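Local coordinates for putative 2OG-Fe(II) oxygenase family protein (Caulobacter crescentus CB15, PDB 3OOX) that probably catalyses iron(II)-dependent oxidation with 2-oxoglutarate and O2, and may form ethylene and oxidise arginine, at residues A[33-38]-A[246-251]; A[166-171]-A[271-276]; A[191-196]-A[228-233]; A[197-202]-A[267-272]; A[202-207]-A[222-227]. One frame throughout, in Å; residues are numbered along the deposited sequence.

Contact 1 (A[33-38]-A[246-251]); sequences YGFAVL and TVHRVV
Gly34 and Thr246 bring the two backbones closest, with their CA atoms 5.4 Å apart. Gly34 follows helix 19-33 with a positive phi (75°), and the chain then enters strand 35-39. A water bridges Gly34 O and Thr246 N, accepting from the latter. The Thr246 hydroxyl makes the direct bond, OG1 donating to Tyr33 O at 2.9 Å, in the carbonyl plane and on a lone pair. A chi1 of 58° sets OG1 between the backbone N and the carbonyl carbon. Thr246 CG2 also lies near Tyr33 O, at 3.4 Å. A CB on Gly34 would collide with OG1. The contact joins the two sheets of the double-stranded beta-helix of this oxygenase family: strand 35-39 lies in the larger sheet, strand 248-250 in the smaller. Phe35 makes the link. Its ring edge meets Thr246 OG1, with CE1 3.4 Å away. Its CZ stands 3.4 Å above the His248 ring plane, displaced toward the rim. This is a T-shaped pair with planes at 81°. His248 fits the second histidine of the family's HXD...H iron site, and the rotation of its ring is fixed by ND1 donating to Thr246 O at 3.1 Å.

Contact 2 (A[166-171]-A[271-276]); sequences DGNSVL and FASDYE
Gly167 and Ala272 pass with their CA atoms only 3.9 Å apart. Phe271 O faces the first segment and takes a weak bond from Asn168 N at 3.5 Å. Gly167 CA makes a C-H...O contact with the same oxygen. A CB on Gly167 would sit tightly against the Phe271 carbonyl carbon. The backbone bends here: Ser169 N donates to Gly167 O, closing an inverse gamma turn centred on Asn168.

The Asn168 side chain runs out beside Ser273. Its CB lies 4.2 Å from Ser273 OG. CG is anti to the backbone N (chi1 -160°). OD1 eclipses CA (chi2 -3°). ND2 donates to a water at 3.0 Å. That water also bonds Ser273 OG at 2.8 Å, so the two side chains meet through it. Ser273 OG has a further hydrogen bond from outside, with His114 NE2.

A second water ties the backbones, donating to Asp166 O at 2.8 Å and accepting from Ser273 N at 2.9 Å. Beyond it, Tyr275 N donates to Ala272 O in a type I beta turn. The turn brings Tyr275 CE2 over the centre of the Phe271 ring, 3.9 Å above its plane. The whole is loop-to-loop packing at one end of the larger jelly-roll sheet, where strand 170-176 begins and its antiparallel neighbour, strand 262-269, has just ended.

Contact 3 (A[191-196]-A[228-233]); sequences HGDINT and VINIGD. With EDO (1,2-ethanediol), chain C.
Asp193 OD2 is gripped by two groups, Asn230 ND2 at 3.0 Å and the hydroxyl of Thr198. His191, Gly192 and Asp193 fit the HXD element of the iron site in 2OG-Fe(II) oxygenases, on the double-stranded beta-helix fold. Asn230 on strand 227-231 would thus be a second-shell residue. The bond from ND2 is nearly straight (171°) and meets OD2 from above the carboxylate plane. The carboxylate and amide planes are 52° apart. With CG between the backbone N and the carbonyl carbon (chi1 63°), the Asn230 side chain crosses that of Asp193 at about a right angle. An alanine here would probably leave Asp193 OD2 without its amide partner and the carboxylate freer to turn. A water accepting from Asp193 N at 2.9 Å also lies between the segments, at Ile231 O.

Farther on, the loop wraps the start of helix 233-238. Asp233 N donates to Asp193 O at 2.9 Å, and Gly232 N to Thr196 O at 2.9 Å. Gly232 is the N-cap residue; a CB on it would collide with Asn195 O. The Asp233 carboxylate turns to Ser245 and Arg305, while Ile194 CG2 packs 3.8 Å from its OD2. His191 ND1 donates to Gly192 O. The other ring nitrogen, NE2, is hydrogen-bonded to O1 of a 1,2-ethanediol, 3.2 Å away in the ring plane.

Contact 4 (A[197-202]-A[267-272]); sequences ITLLLG and FFLHFA
Ile197, Thr198 and Leu199 pair with Leu269, Phe268 and Phe267 in antiparallel strands whose axes come within 4.8 Å and run 161° apart. Leu199 and Phe267 form a hydrogen-bonded pair: Leu199 N donates to Phe267 O at 2.9 Å, and Phe267 N to Leu199 O at 3.0 Å. Ile197 and Leu269 form the other. Leu269 N donates to Ile197 O, but the return bond from Ile197 N to Leu269 O is weak. Thr198 and Phe268 are a non-hydrogen-bonded pair, and Thr198 CA makes a C-H...O contact with Phe267 O at 3.3 Å.

The Thr198 and Phe268 side chains lie side by side on one face. Thr198 CG2 is anti to the backbone N, 3.6 Å from Phe268 CD1. Thr198 OG1 is 3.3 Å from that same CD1, and its hydrogen bonds go to Asp193 OD2 and Asn195 ND2 in the preceding loop. A valine in its place would probably leave those two groups without the hydroxyl they share.

The other face is apolar. Leu199 CD1 reaches the edge of the Phe267 ring, 4.1 Å from CD2. Ile197 CG1 packs on Leu269 CB at 4.0 Å. Helix 127-152 packs on Phe267 and Leu269, and Leu235 of helix 233-238 on Ile197. The pair is part of the larger sheet of the jelly-roll oxygenase fold, with the apolar face against helices and the Thr198 face supporting the probable iron-binding aspartate.

Contact 5 (A[202-207]-A[222-227]); sequences GAEEGG and PPPGCL. With EDO (1,2-ethanediol), chain F.
Pro222 meets Ala203 and Glu204 at the start of the second segment. Its CG lies 3.9 Å from Ala203 CB. Its carbonyl O receives a C-H...O contact from Glu204 CA at 3.3 Å. Pro223 offers its carbonyl: one water lies within hydrogen-bonding distance of both Pro223 O and Glu204 OE1, 2.7 Å from Pro223 O. Pro224 CA lies 3.7 Å from Glu204 CD. Glu204 reaches this point because its chain bends at chi2 (-91°). Gly225 N then donates to O1 of a 1,2-ethanediol at 2.6 Å, with an almost straight bond (173°). The same O1 donates to Glu204 OE2 at 2.7 Å, so the diol, probably from the crystallisation liquor, bridges the segments. Cys226 is tied in by water. Its N donates to the water on Pro223 O. Two other waters bridge Cys226 O to Gly202 N (2.8 Å) and to Ala203 N (2.9 Å). No direct hydrogen bond joins the two segments. Ala203 to Gly206 form a type II beta turn, closed by Gly206 N to Ala203 O. This is water-mediated loop packing at one end of the jelly roll, where strand 197-201 leaves the larger sheet and its antiparallel neighbour 227-231 enters it.

Contacts 1 and 3 carry the probable iron ligands, and contact 4 backs them. The centre of contact 3 is 9 Å from that of contact 1 and 8 Å from that of contact 4. His248 N bonds His191 O at 2.9 Å. This joins the two histidines expected, with Asp193, to bind iron, with a diol beside both. Strands 35-39, 227-231, 197-201, 262-269 and 170-176 are successive neighbours in one sheet and run through contacts 1 to 4. Contact 2 shares Phe271 and Ala272 with contact 4. Contact 5 lies in loops at the ends of 197-201 and 227-231, about 27 Å from contact 2, centre to centre. Its Ala203 and Pro222 pack on Val228 of contact 3.

Contact 1 (A[33-38]-A[246-251])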
# COMPACT_ATOMS: atom_id res chain seq x y z
N TYR A 33 12.50 -5.52 9.34
CA TYR A 33 11.99 -4.14 9.36
C TYR A 33 10.49 -4.02 9.05
O TYR A 33 9.92 -2.95 9.26
CB TYR A 33 12.72 -3.28 8.34
CG TYR A 33 14.20 -3.07 8.63
CD1 TYR A 33 14.60 -2.35 9.74
CD2 TYR A 33 15.18 -3.57 7.77
CE1 TYR A 33 15.95 -2.15 10.03
CE2 TYR A 33 16.54 -3.37 8.05
CZ TYR A 33 16.90 -2.67 9.17
OH TYR A 33 18.25 -2.46 9.45
N GLY A 34 9.89 -5.09 8.53
CA GLY A 34 8.54 -5.05 7.98
C GLY A 34 8.45 -4.38 6.62
O GLY A 34 7.36 -4.22 6.08
N PHE A 35 9.60 -4.05 6.04
CA PHE A 35 9.74 -3.24 4.82
C PHE A 35 10.86 -3.82 3.97
O PHE A 35 11.83 -4.34 4.50
CB PHE A 35 10.11 -1.78 5.13
CG PHE A 35 8.92 -0.87 5.39
CD1 PHE A 35 8.29 -0.86 6.62
CD2 PHE A 35 8.43 -0.03 4.40
CE1 PHE A 35 7.22 -0.06 6.86
CE2 PHE A 35 7.37 0.81 4.66
CZ PHE A 35 6.77 0.80 5.90
N ALA A 36 10.75 -3.63 2.65
CA ALA A 36 11.83 -3.91 1.71
C ALA A 36 11.80 -2.87 0.62
O ALA A 36 10.77 -2.25 0.36
CB ALA A 36 11.68 -5.31 1.12
N VAL A 37 12.96 -2.68 -0.02
CA VAL A 37 13.08 -1.75 -1.13
C VAL A 37 13.49 -2.56 -2.34
O VAL A 37 14.50 -3.29 -2.27
CB VAL A 37 14.13 -0.64 -0.87
CG1 VAL A 37 14.25 0.29 -2.10
CG2 VAL A 37 13.76 0.14 0.43
N LEU A 38 12.72 -2.43 -3.41
CA LEU A 38 12.88 -3.19 -4.65
C LEU A 38 13.29 -2.24 -5.77
O LEU A 38 12.55 -1.32 -6.12
CB LEU A 38 11.58 -3.91 -5.01
CG LEU A 38 11.60 -4.77 -6.26
CD1 LEU A 38 12.41 -5.98 -5.95
CD2 LEU A 38 10.19 -5.19 -6.63
N THR A 246 4.75 -3.19 10.47
CA THR A 246 5.40 -2.17 11.28
C THR A 246 4.80 -0.77 11.08
O THR A 246 4.12 -0.47 10.08
CB THR A 246 6.91 -2.21 11.03
OG1 THR A 246 7.17 -2.01 9.64
CG2 THR A 246 7.43 -3.58 11.43
N VAL A 247 5.07 0.08 12.06
CA VAL A 247 4.56 1.43 12.13
C VAL A 247 5.48 2.33 11.32
O VAL A 247 6.72 2.23 11.39
CB VAL A 247 4.49 1.89 13.60
CG1 VAL A 247 4.19 3.38 13.69
CG2 VAL A 247 3.44 1.06 14.33
N HIS A 248 4.86 3.17 10.50
CA HIS A 248 5.60 4.11 9.68
C HIS A 248 4.92 5.47 9.60
O HIS A 248 3.76 5.62 9.96
CB HIS A 248 5.82 3.51 8.28
CG HIS A 248 4.59 2.98 7.61
ND1 HIS A 248 4.03 1.75 7.92
CD2 HIS A 248 3.86 3.47 6.59
CE1 HIS A 248 2.98 1.54 7.14
NE2 HIS A 248 2.88 2.56 6.30
N ARG A 249 5.66 6.46 9.13
CA ARG A 249 5.17 7.82 9.03
C ARG A 249 5.86 8.50 7.89
O ARG A 249 6.85 8.00 7.38
CB ARG A 249 5.45 8.59 10.32
CG ARG A 249 6.93 8.90 10.56
CD ARG A 249 7.11 9.62 11.88
NE ARG A 249 8.51 10.01 12.06
CZ ARG A 249 8.95 10.79 13.05
NH1 ARG A 249 8.10 11.23 13.98
NH2 ARG A 249 10.24 11.10 13.12
N VAL A 250 5.35 9.66 7.52
CA VAL A 250 6.00 10.53 6.58
C VAL A 250 6.21 11.88 7.22
O VAL A 250 5.25 12.52 7.68
CB VAL A 250 5.17 10.70 5.31
CG1 VAL A 250 5.91 11.62 4.35
CG2 VAL A 250 4.90 9.33 4.66
N VAL A 251 7.47 12.31 7.29
CA VAL A 251 7.79 13.62 7.89
C VAL A 251 7.61 14.72 6.85
O VAL A 251 7.62 14.46 5.65
CB VAL A 251 9.18 13.61 8.53
CG1 VAL A 251 9.25 12.52 9.57
CG2 VAL A 251 10.28 13.43 7.49
O HOH W 1 5.13 -3.26 7.68

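Contact 2 (A[166-171]-A[271-276])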
# COMPACT_ATOMS: atom_id res chain seq x y z
N ASP A 166 -8.72 -11.96 -7.08
CA ASP A 166 -9.85 -11.07 -6.85
C ASP A 166 -9.80 -10.39 -5.48
O ASP A 166 -10.85 -10.00 -4.96
CB ASP A 166 -11.20 -11.78 -7.08
CG ASP A 166 -11.41 -12.21 -8.54
OD1 ASP A 166 -10.77 -11.60 -9.39
OD2 ASP A 166 -12.17 -13.17 -8.78
N GLY A 167 -8.59 -10.16 -4.99
CA GLY A 167 -8.41 -9.51 -3.70
C GLY A 167 -8.99 -8.11 -3.67
O GLY A 167 -9.01 -7.43 -4.69
N ASN A 168 -9.38 -7.67 -2.48
CA ASN A 168 -10.09 -6.39 -2.27
C ASN A 168 -9.08 -5.26 -2.20
O ASN A 168 -9.07 -4.46 -1.25
CB ASN A 168 -10.92 -6.47 -1.00
CG ASN A 168 -12.02 -5.44 -0.95
OD1 ASN A 168 -12.20 -4.59 -1.83
ND2 ASN A 168 -12.81 -5.53 0.14
N SER A 169 -8.22 -5.20 -3.20
CA SER A 169 -7.10 -4.28 -3.24
C SER A 169 -7.51 -2.90 -3.70
O SER A 169 -8.46 -2.73 -4.47
CB SER A 169 -5.96 -4.85 -4.11
OG SER A 169 -5.55 -6.11 -3.59
N VAL A 170 -6.76 -1.91 -3.23
CA VAL A 170 -7.11 -0.50 -3.50
C VAL A 170 -5.86 0.23 -3.97
O VAL A 170 -4.83 0.19 -3.31
CB VAL A 170 -7.69 0.17 -2.28
CG1 VAL A 170 -7.88 1.68 -2.52
CG2 VAL A 170 -9.04 -0.45 -1.87
N LEU A 171 -6.00 0.92 -5.11
CA LEU A 171 -5.02 1.90 -5.57
C LEU A 171 -5.49 3.25 -5.08
O LEU A 171 -6.62 3.68 -5.38
CB LEU A 171 -4.92 1.94 -7.09
CG LEU A 171 -3.96 2.94 -7.69
CD1 LEU A 171 -2.52 2.69 -7.20
CD2 LEU A 171 -4.00 2.89 -9.24
N PHE A 271 -5.82 -9.79 0.49
CA PHE A 271 -6.27 -11.13 0.18
C PHE A 271 -7.73 -11.07 -0.39
O PHE A 271 -8.49 -10.13 -0.19
CB PHE A 271 -6.32 -12.00 1.45
CG PHE A 271 -4.99 -12.38 2.01
CD1 PHE A 271 -4.02 -12.96 1.22
CD2 PHE A 271 -4.72 -12.26 3.37
CE1 PHE A 271 -2.79 -13.33 1.73
CE2 PHE A 271 -3.50 -12.69 3.90
CZ PHE A 271 -2.52 -13.19 3.07
N ALA A 272 -8.11 -12.14 -1.07
CA ALA A 272 -9.49 -12.43 -1.38
C ALA A 272 -10.37 -12.40 -0.12
O ALA A 272 -9.99 -12.92 0.94
CB ALA A 272 -9.57 -13.82 -2.02
N SER A 273 -11.53 -11.80 -0.24
CA SER A 273 -12.46 -11.60 0.87
C SER A 273 -12.82 -12.88 1.61
O SER A 273 -12.90 -12.90 2.83
CB SER A 273 -13.75 -10.98 0.37
OG SER A 273 -13.49 -9.68 -0.08
N ASP A 274 -13.00 -13.95 0.85
CA ASP A 274 -13.33 -15.26 1.39
C ASP A 274 -12.15 -16.17 1.76
O ASP A 274 -12.36 -17.35 2.10
CB ASP A 274 -14.32 -15.99 0.45
CG ASP A 274 -13.79 -16.20 -0.97
OD1 ASP A 274 -12.64 -15.83 -1.24
OD2 ASP A 274 -14.53 -16.82 -1.81
N TYR A 275 -10.92 -15.64 1.70
CA TYR A 275 -9.74 -16.41 2.06
C TYR A 275 -9.70 -16.55 3.58
O TYR A 275 -9.73 -15.55 4.31
CB TYR A 275 -8.47 -15.72 1.59
CG TYR A 275 -7.22 -16.42 2.05
CD1 TYR A 275 -6.93 -17.70 1.64
CD2 TYR A 275 -6.28 -15.78 2.86
CE1 TYR A 275 -5.80 -18.34 2.03
CE2 TYR A 275 -5.13 -16.40 3.24
CZ TYR A 275 -4.88 -17.69 2.83
OH TYR A 275 -3.71 -18.33 3.23
N GLU A 276 -9.66 -17.80 4.07
CA GLU A 276 -9.53 -18.05 5.49
C GLU A 276 -8.05 -17.95 5.86
O GLU A 276 -7.17 -18.69 5.35
CB GLU A 276 -10.07 -19.44 5.87
CG GLU A 276 -9.83 -19.73 7.34
CD GLU A 276 -10.36 -21.10 7.79
OE1 GLU A 276 -9.68 -22.10 7.51
OE2 GLU A 276 -11.41 -21.16 8.43
O HOH W 2 -11.57 -9.79 -2.31
O HOH W 3 -12.33 -8.01 1.80

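Contact 3 (A[191-196]-A[228-233])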
# COMPACT_ATOMS: atom_id res chain seq x y z
N HIS A 191 1.30 5.12 11.57
CA HIS A 191 0.27 4.09 11.41
C HIS A 191 0.89 2.81 10.87
O HIS A 191 2.02 2.81 10.36
CB HIS A 191 -0.81 4.56 10.40
CG HIS A 191 -0.34 4.56 8.99
ND1 HIS A 191 -0.59 3.50 8.14
CD2 HIS A 191 0.45 5.42 8.31
CE1 HIS A 191 0.01 3.74 6.98
NE2 HIS A 191 0.64 4.90 7.05
N GLY A 192 0.13 1.72 10.96
CA GLY A 192 0.44 0.47 10.27
C GLY A 192 -0.65 0.22 9.23
O GLY A 192 -1.73 0.85 9.26
N ASP A 193 -0.39 -0.70 8.32
CA ASP A 193 -1.35 -1.06 7.30
C ASP A 193 -2.03 -2.37 7.67
O ASP A 193 -1.39 -3.25 8.26
CB ASP A 193 -0.61 -1.28 5.96
CG ASP A 193 -0.20 0.02 5.28
OD1 ASP A 193 -0.66 1.11 5.74
OD2 ASP A 193 0.57 -0.05 4.30
N ILE A 194 -3.31 -2.48 7.31
CA ILE A 194 -4.15 -3.62 7.72
C ILE A 194 -4.20 -4.75 6.72
O ILE A 194 -4.70 -5.85 7.07
CB ILE A 194 -5.54 -3.17 8.17
CG1 ILE A 194 -6.37 -2.64 7.02
CG2 ILE A 194 -5.45 -2.13 9.28
CD1 ILE A 194 -7.77 -2.16 7.49
N ASN A 195 -3.62 -4.56 5.55
CA ASN A 195 -3.79 -5.42 4.39
C ASN A 195 -2.69 -6.47 4.30
O ASN A 195 -2.10 -6.85 5.31
CB ASN A 195 -3.96 -4.55 3.13
CG ASN A 195 -2.85 -3.51 2.96
OD1 ASN A 195 -2.79 -2.54 3.74
ND2 ASN A 195 -1.97 -3.69 1.94
N THR A 196 -2.40 -6.97 3.11
CA THR A 196 -1.42 -8.05 2.94
C THR A 196 -0.00 -7.49 2.74
O THR A 196 0.87 -7.67 3.59
CB THR A 196 -1.86 -8.98 1.81
OG1 THR A 196 -3.16 -9.50 2.14
CG2 THR A 196 -0.81 -10.12 1.54
N VAL A 228 8.88 0.73 -2.63
CA VAL A 228 9.04 0.45 -1.21
C VAL A 228 7.83 -0.42 -0.83
O VAL A 228 6.70 -0.08 -1.11
CB VAL A 228 9.03 1.72 -0.35
CG1 VAL A 228 9.08 1.34 1.14
CG2 VAL A 228 10.21 2.64 -0.72
N ILE A 229 8.10 -1.57 -0.24
CA ILE A 229 7.04 -2.54 0.04
C ILE A 229 7.00 -2.83 1.52
O ILE A 229 8.05 -2.99 2.14
CB ILE A 229 7.27 -3.84 -0.72
CG1 ILE A 229 7.44 -3.53 -2.22
CG2 ILE A 229 6.08 -4.82 -0.48
CD1 ILE A 229 8.27 -4.52 -2.98
N ASN A 230 5.80 -2.89 2.09
CA ASN A 230 5.65 -3.26 3.53
C ASN A 230 4.61 -4.34 3.76
O ASN A 230 3.61 -4.45 3.03
CB ASN A 230 5.37 -2.05 4.44
CG ASN A 230 4.07 -1.35 4.14
OD1 ASN A 230 3.95 -0.69 3.10
ND2 ASN A 230 3.07 -1.49 5.04
N ILE A 231 4.87 -5.12 4.80
CA ILE A 231 3.97 -6.14 5.30
C ILE A 231 2.78 -5.46 5.99
O ILE A 231 2.99 -4.50 6.75
CB ILE A 231 4.70 -7.02 6.36
CG1 ILE A 231 5.99 -7.61 5.77
CG2 ILE A 231 3.73 -8.09 6.97
CD1 ILE A 231 5.78 -8.57 4.61
N GLY A 232 1.56 -5.97 5.78
CA GLY A 232 0.39 -5.48 6.48
C GLY A 232 -0.13 -6.51 7.47
O GLY A 232 0.33 -7.67 7.50
N ASP A 233 -1.13 -6.11 8.24
CA ASP A 233 -1.58 -6.91 9.35
C ASP A 233 -2.11 -8.28 8.91
O ASP A 233 -1.98 -9.23 9.70
CB ASP A 233 -2.69 -6.21 10.13
CG ASP A 233 -2.20 -5.00 10.89
OD1 ASP A 233 -0.97 -4.78 11.03
OD2 ASP A 233 -3.08 -4.26 11.37
C1 EDO C . 3.24 5.78 4.05
O1 EDO C . 1.98 6.32 4.48
C2 EDO C . 3.57 6.16 2.61
O2 EDO C . 2.60 5.62 1.69
O HOH W 4 2.31 -1.76 8.30

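Contact 4 (A[197-202]-A[267-272])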
# COMPACT_ATOMS: atom_id res chain seq x y z
N ILE A 197 0.20 -6.81 1.62
CA ILE A 197 1.38 -5.96 1.44
C ILE A 197 0.96 -4.67 0.75
O ILE A 197 -0.04 -4.64 0.03
CB ILE A 197 2.51 -6.62 0.60
CG1 ILE A 197 1.99 -7.12 -0.76
CG2 ILE A 197 3.14 -7.79 1.41
CD1 ILE A 197 3.14 -7.61 -1.71
N THR A 198 1.75 -3.61 0.95
CA THR A 198 1.52 -2.32 0.28
C THR A 198 2.77 -1.98 -0.55
O THR A 198 3.94 -2.18 -0.12
CB THR A 198 1.25 -1.23 1.33
OG1 THR A 198 0.10 -1.64 2.07
CG2 THR A 198 0.99 0.14 0.70
N LEU A 199 2.54 -1.52 -1.80
CA LEU A 199 3.58 -1.21 -2.75
C LEU A 199 3.57 0.27 -3.09
O LEU A 199 2.56 0.78 -3.57
CB LEU A 199 3.40 -2.05 -4.02
CG LEU A 199 3.55 -3.55 -3.83
CD1 LEU A 199 2.18 -4.20 -3.73
CD2 LEU A 199 4.41 -4.19 -4.94
N LEU A 200 4.69 0.95 -2.85
CA LEU A 200 4.78 2.41 -3.01
C LEU A 200 5.87 2.83 -3.98
O LEU A 200 7.06 2.68 -3.70
CB LEU A 200 5.09 3.05 -1.66
CG LEU A 200 5.17 4.57 -1.61
CD1 LEU A 200 3.84 5.24 -1.88
CD2 LEU A 200 5.74 4.98 -0.25
N LEU A 201 5.42 3.37 -5.10
CA LEU A 201 6.31 4.07 -6.01
C LEU A 201 6.69 5.47 -5.50
O LEU A 201 5.99 6.05 -4.67
CB LEU A 201 5.65 4.25 -7.37
CG LEU A 201 5.34 2.97 -8.12
CD1 LEU A 201 4.22 3.26 -9.18
CD2 LEU A 201 6.61 2.35 -8.73
N GLY A 202 7.78 6.02 -6.03
CA GLY A 202 8.08 7.45 -5.90
C GLY A 202 8.46 7.95 -4.53
O GLY A 202 8.32 9.15 -4.25
N PHE A 267 -0.40 1.22 -3.54
CA PHE A 267 -1.30 0.12 -3.86
C PHE A 267 -1.37 -0.78 -2.64
O PHE A 267 -0.34 -1.37 -2.25
CB PHE A 267 -0.81 -0.64 -5.08
CG PHE A 267 -1.72 -1.77 -5.48
CD1 PHE A 267 -2.87 -1.52 -6.21
CD2 PHE A 267 -1.47 -3.06 -5.08
CE1 PHE A 267 -3.74 -2.50 -6.55
CE2 PHE A 267 -2.36 -4.06 -5.43
CZ PHE A 267 -3.47 -3.77 -6.21
N PHE A 268 -2.56 -0.89 -2.06
CA PHE A 268 -2.84 -1.72 -0.89
C PHE A 268 -3.38 -3.06 -1.35
O PHE A 268 -4.60 -3.21 -1.65
CB PHE A 268 -3.82 -0.99 0.03
CG PHE A 268 -3.32 0.33 0.53
CD1 PHE A 268 -2.52 0.40 1.65
CD2 PHE A 268 -3.65 1.51 -0.12
CE1 PHE A 268 -2.09 1.62 2.14
CE2 PHE A 268 -3.16 2.73 0.34
CZ PHE A 268 -2.36 2.77 1.46
N LEU A 269 -2.47 -4.06 -1.38
CA LEU A 269 -2.81 -5.38 -1.84
C LEU A 269 -3.43 -6.16 -0.70
O LEU A 269 -2.88 -6.21 0.41
CB LEU A 269 -1.57 -6.10 -2.37
CG LEU A 269 -1.77 -7.33 -3.26
CD1 LEU A 269 -0.52 -7.53 -4.16
CD2 LEU A 269 -2.08 -8.58 -2.44
N HIS A 270 -4.62 -6.71 -0.96
CA HIS A 270 -5.40 -7.47 0.02
C HIS A 270 -5.63 -8.89 -0.47
O HIS A 270 -5.66 -9.16 -1.68
CB HIS A 270 -6.81 -6.89 0.13
CG HIS A 270 -6.92 -5.61 0.90
ND1 HIS A 270 -6.31 -4.41 0.55
CD2 HIS A 270 -7.65 -5.33 2.01
CE1 HIS A 270 -6.69 -3.46 1.39
NE2 HIS A 270 -7.48 -3.99 2.29
N PHE A 271 -5.82 -9.79 0.49
CA PHE A 271 -6.27 -11.13 0.18
C PHE A 271 -7.73 -11.07 -0.39
O PHE A 271 -8.49 -10.13 -0.19
CB PHE A 271 -6.32 -12.00 1.45
CG PHE A 271 -4.99 -12.38 2.01
CD1 PHE A 271 -4.02 -12.96 1.22
CD2 PHE A 271 -4.72 -12.26 3.37
CE1 PHE A 271 -2.79 -13.33 1.73
CE2 PHE A 271 -3.50 -12.69 3.90
CZ PHE A 271 -2.52 -13.19 3.07
N ALA A 272 -8.11 -12.14 -1.07
CA ALA A 272 -9.49 -12.43 -1.38
C ALA A 272 -10.37 -12.40 -0.12
O ALA A 272 -9.99 -12.92 0.94
CB ALA A 272 -9.57 -13.82 -2.02

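Contact 5 (A[202-207]-A[222-227])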
# COMPACT_ATOMS: atom_id res chain seq x y z
N GLY A 202 7.78 6.02 -6.03
CA GLY A 202 8.08 7.45 -5.90
C GLY A 202 8.46 7.95 -4.53
O GLY A 202 8.32 9.15 -4.25
N ALA A 203 8.98 7.08 -3.67
CA ALA A 203 9.34 7.48 -2.31
C ALA A 203 10.68 8.21 -2.18
O ALA A 203 11.06 8.64 -1.09
CB ALA A 203 9.32 6.25 -1.38
N GLU A 204 11.43 8.35 -3.28
CA GLU A 204 12.69 9.07 -3.23
C GLU A 204 12.48 10.47 -2.64
O GLU A 204 11.58 11.21 -3.07
CB GLU A 204 13.37 9.12 -4.61
CG GLU A 204 12.57 9.76 -5.73
CD GLU A 204 11.70 8.78 -6.52
OE1 GLU A 204 11.28 7.73 -5.98
OE2 GLU A 204 11.38 9.09 -7.68
N GLU A 205 13.29 10.80 -1.64
CA GLU A 205 13.25 12.10 -0.93
C GLU A 205 11.84 12.46 -0.47
O GLU A 205 11.47 13.64 -0.43
CB GLU A 205 13.83 13.21 -1.82
CG GLU A 205 15.29 12.96 -2.25
CD GLU A 205 16.24 12.83 -1.07
OE1 GLU A 205 16.06 13.54 -0.05
OE2 GLU A 205 17.19 12.02 -1.15
N GLY A 206 11.07 11.44 -0.11
CA GLY A 206 9.68 11.64 0.32
C GLY A 206 9.44 11.71 1.81
O GLY A 206 8.29 11.89 2.21
N GLY A 207 10.47 11.51 2.64
CA GLY A 207 10.29 11.56 4.10
C GLY A 207 9.67 10.35 4.80
O GLY A 207 9.23 10.43 5.96
N PRO A 222 14.67 5.75 -0.87
CA PRO A 222 15.29 4.97 -1.95
C PRO A 222 15.72 5.84 -3.12
O PRO A 222 15.29 6.98 -3.23
CB PRO A 222 14.15 4.06 -2.41
CG PRO A 222 12.93 4.90 -2.19
CD PRO A 222 13.19 5.65 -0.91
N PRO A 223 16.56 5.29 -4.01
CA PRO A 223 16.76 5.99 -5.27
C PRO A 223 15.50 5.96 -6.10
O PRO A 223 14.58 5.21 -5.79
CB PRO A 223 17.85 5.16 -5.98
CG PRO A 223 18.04 3.93 -5.21
CD PRO A 223 17.21 3.98 -3.95
N PRO A 224 15.42 6.77 -7.15
CA PRO A 224 14.32 6.74 -8.10
C PRO A 224 14.15 5.35 -8.74
O PRO A 224 15.09 4.56 -8.71
CB PRO A 224 14.70 7.80 -9.14
CG PRO A 224 15.68 8.64 -8.48
CD PRO A 224 16.42 7.80 -7.53
N GLY A 225 12.97 5.11 -9.29
CA GLY A 225 12.65 3.85 -9.98
C GLY A 225 12.63 2.65 -9.07
O GLY A 225 13.02 1.54 -9.47
N CYS A 226 12.18 2.85 -7.82
CA CYS A 226 12.04 1.74 -6.89
C CYS A 226 10.60 1.63 -6.36
O CYS A 226 9.79 2.54 -6.50
CB CYS A 226 12.98 1.85 -5.67
SG CYS A 226 14.76 1.80 -5.97
N LEU A 227 10.31 0.48 -5.77
CA LEU A 227 9.11 0.25 -4.99
C LEU A 227 9.52 0.01 -3.55
O LEU A 227 10.40 -0.81 -3.27
CB LEU A 227 8.34 -0.98 -5.50
CG LEU A 227 7.52 -0.78 -6.77
CD1 LEU A 227 7.27 -2.12 -7.46
CD2 LEU A 227 6.18 -0.09 -6.47
C1 EDO F . 10.12 7.58 -9.93
O1 EDO F . 11.01 6.83 -9.07
C2 EDO F . 10.34 7.31 -11.41
O2 EDO F . 11.74 7.34 -11.76
O HOH W 5 9.14 4.83 -8.11
O HOH W 6 9.66 4.25 -4.00
O HOH W 7 11.84 5.11 -5.96